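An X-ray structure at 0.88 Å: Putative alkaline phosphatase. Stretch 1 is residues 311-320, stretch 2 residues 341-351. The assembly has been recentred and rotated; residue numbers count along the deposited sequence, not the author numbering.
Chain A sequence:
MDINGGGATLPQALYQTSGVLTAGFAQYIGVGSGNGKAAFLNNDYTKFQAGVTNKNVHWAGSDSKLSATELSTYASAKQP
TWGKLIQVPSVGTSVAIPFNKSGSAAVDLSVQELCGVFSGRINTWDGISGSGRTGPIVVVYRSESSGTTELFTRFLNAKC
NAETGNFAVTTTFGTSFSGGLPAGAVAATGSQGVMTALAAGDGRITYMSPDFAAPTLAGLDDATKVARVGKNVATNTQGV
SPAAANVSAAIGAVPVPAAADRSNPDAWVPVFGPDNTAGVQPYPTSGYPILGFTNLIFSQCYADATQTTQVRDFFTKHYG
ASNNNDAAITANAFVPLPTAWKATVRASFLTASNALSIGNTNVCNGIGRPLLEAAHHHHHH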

ATOM      1  N   VAL A 311      -9.784 -19.870  -4.226  1.00  4.30           N
ATOM      2  CA  VAL A 311      -9.455 -18.495  -4.600  1.00  3.81           C
ATOM      3  C   VAL A 311     -10.739 -17.747  -5.024  1.00  3.95           C
ATOM      4  O   VAL A 311     -10.947 -16.598  -4.592  1.00  4.73           O
ATOM      5  CB  VAL A 311      -8.392 -18.482  -5.727  1.00  4.36           C
ATOM      6  CG1 VAL A 311      -8.268 -17.097  -6.328  1.00  4.01           C
ATOM      7  CG2 VAL A 311      -7.052 -18.957  -5.212  1.00  4.68           C
ATOM      8  N   ARG A 312     -11.574 -18.400  -5.817  1.00  4.34           N
ATOM      9  CA  ARG A 312     -12.847 -17.748  -6.169  1.00  4.28           C
ATOM     10  C   ARG A 312     -13.627 -17.392  -4.906  1.00  4.00           C
ATOM     11  O   ARG A 312     -14.210 -16.289  -4.826  1.00  4.91           O
ATOM     12  CB  ARG A 312     -13.708 -18.665  -7.090  1.00  4.25           C
ATOM     13  CG  ARG A 312     -13.142 -18.824  -8.482  1.00  4.31           C
ATOM     14  CD  ARG A 312     -13.974 -19.712  -9.373  1.00  5.66           C
ATOM     15  NE  ARG A 312     -15.341 -19.232  -9.483  1.00  5.69           N
ATOM     16  CZ  ARG A 312     -15.758 -18.226 -10.233  1.00  5.66           C
ATOM     17  NH1 ARG A 312     -14.893 -17.601 -11.094  1.00  5.57           N
ATOM     18  NH2 ARG A 312     -17.012 -17.763 -10.188  1.00  7.40           N
ATOM     19  N   ASP A 313     -13.727 -18.289  -3.934  1.00  4.53           N
ATOM     20  CA  ASP A 313     -14.505 -18.025  -2.744  1.00  4.96           C
ATOM     21  C   ASP A 313     -13.945 -16.844  -1.955  1.00  4.42           C
ATOM     22  O   ASP A 313     -14.718 -16.073  -1.343  1.00  4.92           O
ATOM     23  CB  ASP A 313     -14.568 -19.283  -1.882  1.00  4.85           C
ATOM     24  CG  ASP A 313     -15.387 -20.435  -2.501  1.00  6.25           C
ATOM     25  OD1 ASP A 313     -16.175 -20.140  -3.435  1.00  8.35           O
ATOM     26  OD2 ASP A 313     -15.256 -21.565  -2.005  1.00  8.56           O
ATOM     27  N   PHE A 314     -12.629 -16.651  -1.950  1.00  4.33           N
ATOM     28  CA  PHE A 314     -12.062 -15.452  -1.326  1.00  4.25           C
ATOM     29  C   PHE A 314     -12.485 -14.176  -2.044  1.00  3.70           C
ATOM     30  O   PHE A 314     -12.913 -13.187  -1.416  1.00  4.55           O
ATOM     31  CB  PHE A 314     -10.540 -15.534  -1.264  1.00  4.58           C
ATOM     32  CG  PHE A 314      -9.901 -14.237  -0.793  1.00  4.09           C
ATOM     33  CD1 PHE A 314     -10.176 -13.743   0.488  1.00  4.41           C
ATOM     34  CD2 PHE A 314      -9.077 -13.497  -1.633  1.00  5.30           C
ATOM     35  CE1 PHE A 314      -9.635 -12.511   0.878  1.00  5.12           C
ATOM     36  CE2 PHE A 314      -8.586 -12.263  -1.256  1.00  5.97           C
ATOM     37  CZ  PHE A 314      -8.885 -11.755   0.011  1.00  5.44           C
ATOM     38  N   PHE A 315     -12.411 -14.145  -3.383  1.00  4.14           N
ATOM     39  CA  PHE A 315     -12.868 -12.997  -4.112  1.00  3.94           C
ATOM     40  C   PHE A 315     -14.359 -12.720  -3.852  1.00  4.25           C
ATOM     41  O   PHE A 315     -14.773 -11.555  -3.761  1.00  4.49           O
ATOM     42  CB  PHE A 315     -12.600 -13.149  -5.630  1.00  4.03           C
ATOM     43  CG  PHE A 315     -11.204 -12.703  -6.052  1.00  4.25           C
ATOM     44  CD1 PHE A 315     -11.043 -11.561  -6.879  1.00  4.67           C
ATOM     45  CD2 PHE A 315     -10.055 -13.378  -5.679  1.00  4.69           C
ATOM     46  CE1 PHE A 315      -9.827 -11.141  -7.276  1.00  5.60           C
ATOM     47  CE2 PHE A 315      -8.799 -12.924  -6.036  1.00  5.42           C
ATOM     48  CZ  PHE A 315      -8.687 -11.818  -6.844  1.00  5.43           C
ATOM     49  N   THR A 316     -15.170 -13.779  -3.755  1.00  4.42           N
ATOM     50  CA  THR A 316     -16.606 -13.642  -3.501  1.00  4.92           C
ATOM     51  C   THR A 316     -16.841 -12.904  -2.176  1.00  5.05           C
ATOM     52  O   THR A 316     -17.783 -12.120  -2.060  1.00  6.69           O
ATOM     53  CB  THR A 316     -17.251 -15.016  -3.506  1.00  5.56           C
ATOM     54  OG1 THR A 316     -17.194 -15.488  -4.861  1.00  6.73           O
ATOM     55  CG2 THR A 316     -18.693 -14.998  -3.077  1.00  7.65           C
ATOM     56  N   LYS A 317     -16.026 -13.155  -1.179  1.00  4.61           N
ATOM     57  CA  LYS A 317     -16.087 -12.431   0.098  1.00  5.09           C
ATOM     58  C   LYS A 317     -15.522 -11.013   0.025  1.00  4.61           C
ATOM     59  O   LYS A 317     -16.190 -10.035   0.404  1.00  5.66           O
ATOM     60  CB  LYS A 317     -15.437 -13.263   1.207  1.00  6.33           C
ATOM     61  CG  LYS A 317     -15.589 -12.570   2.551  1.00  7.53           C
ATOM     62  CD  LYS A 317     -15.306 -13.400   3.735  1.00  8.32           C
ATOM     63  CE  LYS A 317     -15.900 -12.873   5.035  1.00 10.07           C
ATOM     64  NZ  LYS A 317     -15.531 -13.786   6.148  1.00 14.42           N
ATOM     65  N   HIS A 318     -14.270 -10.900  -0.404  1.00  4.22           N
ATOM     66  CA  HIS A 318     -13.568  -9.622  -0.338  1.00  4.38           C
ATOM     67  C   HIS A 318     -14.188  -8.565  -1.204  1.00  3.72           C
ATOM     68  O   HIS A 318     -14.081  -7.349  -0.920  1.00  4.19           O
ATOM     69  CB  HIS A 318     -12.083  -9.853  -0.692  1.00  3.95           C
ATOM     70  CG  HIS A 318     -11.166  -8.793  -0.118  1.00  3.91           C
ATOM     71  ND1 HIS A 318     -11.074  -8.572   1.226  1.00  4.09           N
ATOM     72  CD2 HIS A 318     -10.327  -7.928  -0.772  1.00  4.13           C
ATOM     73  CE1 HIS A 318     -10.175  -7.630   1.406  1.00  4.57           C
ATOM     74  NE2 HIS A 318      -9.682  -7.202   0.224  1.00  4.23           N
ATOM     75  N   TYR A 319     -14.840  -8.983  -2.308  1.00  4.18           N
ATOM     76  CA  TYR A 319     -15.526  -8.088  -3.217  1.00  4.22           C
ATOM     77  C   TYR A 319     -17.014  -8.291  -3.226  1.00  4.54           C
ATOM     78  O   TYR A 319     -17.705  -7.887  -4.156  1.00  5.50           O
ATOM     79  CB  TYR A 319     -14.916  -8.185  -4.644  1.00  4.24           C
ATOM     80  CG  TYR A 319     -13.442  -7.860  -4.623  1.00  4.00           C
ATOM     81  CD1 TYR A 319     -12.484  -8.871  -4.599  1.00  3.99           C
ATOM     82  CD2 TYR A 319     -12.970  -6.550  -4.548  1.00  4.58           C
ATOM     83  CE1 TYR A 319     -11.105  -8.586  -4.531  1.00  4.02           C
ATOM     84  CE2 TYR A 319     -11.642  -6.233  -4.488  1.00  4.34           C
ATOM     85  CZ  TYR A 319     -10.693  -7.261  -4.460  1.00  4.11           C
ATOM     86  OH  TYR A 319      -9.383  -6.987  -4.350  1.00  4.82           O
ATOM     87  N   GLY A 320     -17.552  -8.895  -2.171  1.00  5.74           N
ATOM     88  CA  GLY A 320     -19.011  -9.116  -2.119  1.00  6.85           C
ATOM     89  C   GLY A 320     -19.806  -7.893  -1.732  1.00  7.04           C
ATOM     90  O   GLY A 320     -19.344  -7.049  -0.971  1.00  8.85           O
TER
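Stretch 2 341-351: WKATVRASFLT

Stretch 2 continues a helix that is already under way at W341 and packs, nearly antiparallel, on the helix that enters stretch 1 at V311 and runs to H318; the axes approach to 10.4 Å with a signed crossing angle of -160°. The register is consistent with this direction: the CA atoms of Y319 and K342 lie 4.9 Å apart at one end, those of R312 and L350 6.7 Å apart at the other. The two stretches bury 553 Å² between them, with apolar side chains along the middle and an arginine near each end.

V345 points its CA-to-CB bond toward stretch 1. With chi1 at 174° (t), V345 CG1 sits over one face of the Y319 ring, 3.6 Å from the ring centroid and 11° off the normal, a CH-pi contact. Y319, chi1 -58° (m) and chi2 98°, offers this face although its CA-to-CB bond runs sideways; its OH is hydrogen-bonded elsewhere in the structure. The same methyl lies at the edge of the F315 ring, V345 CG1 to F315 CD1 being 4.4 Å, so one branch of the valine touches both aromatics. F315 (m, -86°) also brings CE1 to within 4.3 Å of F349 CB. F349 starts toward stretch 1, but its m rotamer carries the end of the side chain away, leaving CB to make that contact.

L350 has the largest covered area, 119 Å². Its CB leaves sideways, yet the m,t conformation (chi1 -76°, chi2 169°) brings the end nearer: L350 CD2 lies 4.0 Å from F315 CB and L350 CD1 3.6 Å from T316 OG1. L350 CD2 also lies over one face of the R312 guanidinium, 3.9 Å from R312 CZ. R312 likewise starts sideways and reaches across in m,t,p, with chi4 at 78°, its NH1 and NH2 both donating to L350 O, at 2.9 and 3.0 Å. The leucine thus gives this arginine both an apolar surface and a carbonyl acceptor.

At the other end the roles reverse. Y319, the first residue to leave helical phi/psi (-114°/21°), has an O that accepts a 2.8 Å hydrogen bond from R346 NH2, nearly straight at 161° and near the guanidinium plane. R346 gets there from a sideways start through m,t,m, with chi4 at -87°. K342, m,t,t,p, lays its aliphatic chain along the end of stretch 1: CB is 3.5 Å from Y319 O and CD 3.3 Å from G320 O, while NZ is hydrogen-bonded elsewhere in the structure. At G320 an ideal CB would point away from stretch 2 and clash with T316 O at 2.6 Å.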

ATOM      1  N   TRP A 341     -17.079  -0.231  -7.455  1.00  5.64           N
ATOM      2  CA  TRP A 341     -15.741  -0.842  -7.615  1.00  5.29           C
ATOM      3  C   TRP A 341     -15.805  -2.352  -7.411  1.00  4.79           C
ATOM      4  O   TRP A 341     -15.263  -3.131  -8.184  1.00  5.12           O
ATOM      5  CB  TRP A 341     -14.738  -0.175  -6.647  1.00  5.59           C
ATOM      6  CG  TRP A 341     -13.808   0.803  -7.314  1.00  4.90           C
ATOM      7  CD1 TRP A 341     -13.916   2.163  -7.365  1.00  5.21           C
ATOM      8  CD2 TRP A 341     -12.581   0.448  -7.961  1.00  5.10           C
ATOM      9  NE1 TRP A 341     -12.842   2.676  -8.044  1.00  5.49           N
ATOM     10  CE2 TRP A 341     -11.976   1.653  -8.403  1.00  5.41           C
ATOM     11  CE3 TRP A 341     -11.910  -0.778  -8.229  1.00  6.66           C
ATOM     12  CZ2 TRP A 341     -10.771   1.689  -9.062  1.00  6.30           C
ATOM     13  CZ3 TRP A 341     -10.709  -0.748  -8.915  1.00  8.17           C
ATOM     14  CH2 TRP A 341     -10.133   0.485  -9.314  1.00  7.68           C
ATOM     15  N   LYS A 342     -16.490  -2.771  -6.323  1.00  4.84           N
ATOM     16  CA  LYS A 342     -16.616  -4.220  -6.073  1.00  4.71           C
ATOM     17  C   LYS A 342     -17.267  -4.900  -7.272  1.00  4.40           C
ATOM     18  O   LYS A 342     -16.870  -5.991  -7.711  1.00  4.94           O
ATOM     19  CB  LYS A 342     -17.360  -4.505  -4.810  1.00  4.84           C
ATOM     20  CG  LYS A 342     -16.765  -4.081  -3.500  1.00  5.96           C
ATOM     21  CD  LYS A 342     -17.505  -4.670  -2.320  1.00  6.89           C
ATOM     22  CE  LYS A 342     -17.018  -4.363  -0.945  1.00  7.55           C
ATOM     23  NZ  LYS A 342     -17.244  -2.926  -0.545  1.00  7.03           N
ATOM     24  N   ALA A 343     -18.351  -4.282  -7.807  1.00  5.12           N
ATOM     25  CA  ALA A 343     -19.058  -4.901  -8.924  1.00  5.16           C
ATOM     26  C   ALA A 343     -18.190  -5.054 -10.156  1.00  5.11           C
ATOM     27  O   ALA A 343     -18.292  -6.056 -10.874  1.00  5.38           O
ATOM     28  CB  ALA A 343     -20.319  -4.098  -9.230  1.00  6.29           C
ATOM     29  N   THR A 344     -17.332  -4.070 -10.392  1.00  5.11           N
ATOM     30  CA  THR A 344     -16.391  -4.123 -11.534  1.00  5.70           C
ATOM     31  C   THR A 344     -15.404  -5.234 -11.343  1.00  4.76           C
ATOM     32  O   THR A 344     -15.091  -6.009 -12.298  1.00  5.74           O
ATOM     33  CB  THR A 344     -15.756  -2.752 -11.712  1.00  6.63           C
ATOM     34  OG1 THR A 344     -16.725  -1.753 -11.973  1.00  7.46           O
ATOM     35  CG2 THR A 344     -14.767  -2.730 -12.853  1.00  7.23           C
ATOM     36  N   VAL A 345     -14.804  -5.372 -10.167  1.00  5.01           N
ATOM     37  CA  VAL A 345     -13.902  -6.497  -9.890  1.00  5.09           C
ATOM     38  C   VAL A 345     -14.623  -7.831 -10.128  1.00  4.79           C
ATOM     39  O   VAL A 345     -14.050  -8.740 -10.769  1.00  5.53           O
ATOM     40  CB  VAL A 345     -13.342  -6.369  -8.450  1.00  5.58           C
ATOM     41  CG1 VAL A 345     -12.522  -7.614  -8.108  1.00  5.94           C
ATOM     42  CG2 VAL A 345     -12.469  -5.103  -8.328  1.00  6.31           C
ATOM     43  N   ARG A 346     -15.829  -7.998  -9.579  1.00  4.61           N
ATOM     44  CA  ARG A 346     -16.492  -9.269  -9.770  1.00  5.09           C
ATOM     45  C   ARG A 346     -16.800  -9.583 -11.236  1.00  4.86           C
ATOM     46  O   ARG A 346     -16.687 -10.712 -11.699  1.00  5.13           O
ATOM     47  CB  ARG A 346     -17.836  -9.319  -8.976  1.00  5.55           C
ATOM     48  CG  ARG A 346     -17.699  -9.212  -7.466  1.00  5.44           C
ATOM     49  CD  ARG A 346     -18.921  -9.648  -6.709  1.00  6.64           C
ATOM     50  NE  ARG A 346     -20.091  -8.976  -7.177  1.00  7.58           N
ATOM     51  CZ  ARG A 346     -20.519  -7.780  -6.727  1.00  7.19           C
ATOM     52  NH1 ARG A 346     -21.629  -7.178  -7.275  1.00  9.54           N
ATOM     53  NH2 ARG A 346     -19.874  -7.124  -5.768  1.00  6.88           N
ATOM     54  N   ALA A 347     -17.207  -8.535 -11.976  1.00  4.46           N
ATOM     55  CA  ALA A 347     -17.618  -8.753 -13.370  1.00  5.19           C
ATOM     56  C   ALA A 347     -16.467  -9.284 -14.215  1.00  4.51           C
ATOM     57  O   ALA A 347     -16.688 -10.092 -15.147  1.00  5.29           O
ATOM     58  CB  ALA A 347     -18.162  -7.471 -13.986  1.00  5.46           C
ATOM     59  N   SER A 348     -15.264  -8.855 -13.937  1.00  4.55           N
ATOM     60  CA  SER A 348     -14.094  -9.357 -14.678  1.00  4.30           C
ATOM     61  C   SER A 348     -13.560 -10.690 -14.138  1.00  4.41           C
ATOM     62  O   SER A 348     -13.259 -11.611 -14.910  1.00  5.03           O
ATOM     63  CB  SER A 348     -12.946  -8.323 -14.705  1.00  4.91           C
ATOM     64  OG  SER A 348     -13.243  -7.219 -15.531  1.00  6.30           O
ATOM     65  N   PHE A 349     -13.377 -10.779 -12.818  1.00  4.22           N
ATOM     66  CA  PHE A 349     -12.582 -11.843 -12.233  1.00  4.47           C
ATOM     67  C   PHE A 349     -13.399 -12.980 -11.640  1.00  4.14           C
ATOM     68  O   PHE A 349     -12.823 -14.054 -11.382  1.00  4.99           O
ATOM     69  CB  PHE A 349     -11.542 -11.271 -11.233  1.00  4.53           C
ATOM     70  CG  PHE A 349     -10.648 -10.287 -11.915  1.00  4.84           C
ATOM     71  CD1 PHE A 349     -10.585  -8.945 -11.538  1.00  5.63           C
ATOM     72  CD2 PHE A 349      -9.827 -10.664 -13.008  1.00  5.14           C
ATOM     73  CE1 PHE A 349      -9.842  -8.033 -12.195  1.00  6.45           C
ATOM     74  CE2 PHE A 349      -9.060  -9.734 -13.671  1.00  5.77           C
ATOM     75  CZ  PHE A 349      -9.030  -8.403 -13.241  1.00  6.20           C
ATOM     76  N   LEU A 350     -14.690 -12.802 -11.439  1.00  4.79           N
ATOM     77  CA  LEU A 350     -15.553 -13.881 -10.963  1.00  5.80           C
ATOM     78  C   LEU A 350     -16.542 -14.383 -12.018  1.00  5.52           C
ATOM     79  O   LEU A 350     -16.676 -15.584 -12.241  1.00  6.67           O
ATOM     80  CB  LEU A 350     -16.324 -13.538  -9.700  1.00  6.02           C
ATOM     81  CG  LEU A 350     -15.499 -13.563  -8.430  1.00  6.49           C
ATOM     82  CD1 LEU A 350     -16.296 -12.948  -7.273  1.00  8.50           C
ATOM     83  CD2 LEU A 350     -15.097 -14.984  -8.095  1.00  7.66           C
ATOM     84  N   THR A 351     -17.285 -13.468 -12.646  1.00  5.78           N
ATOM     85  CA  THR A 351     -18.368 -13.868 -13.551  1.00  6.61           C
ATOM     86  C   THR A 351     -17.827 -14.798 -14.649  1.00  5.61           C
ATOM     87  O   THR A 351     -16.941 -14.452 -15.393  1.00  6.23           O
ATOM     88  CB  THR A 351     -19.061 -12.628 -14.104  1.00  7.07           C
ATOM     89  OG1 THR A 351     -19.540 -11.869 -12.963  1.00  8.07           O
ATOM     90  CG2 THR A 351     -20.182 -12.971 -15.021  1.00  8.54           C
TER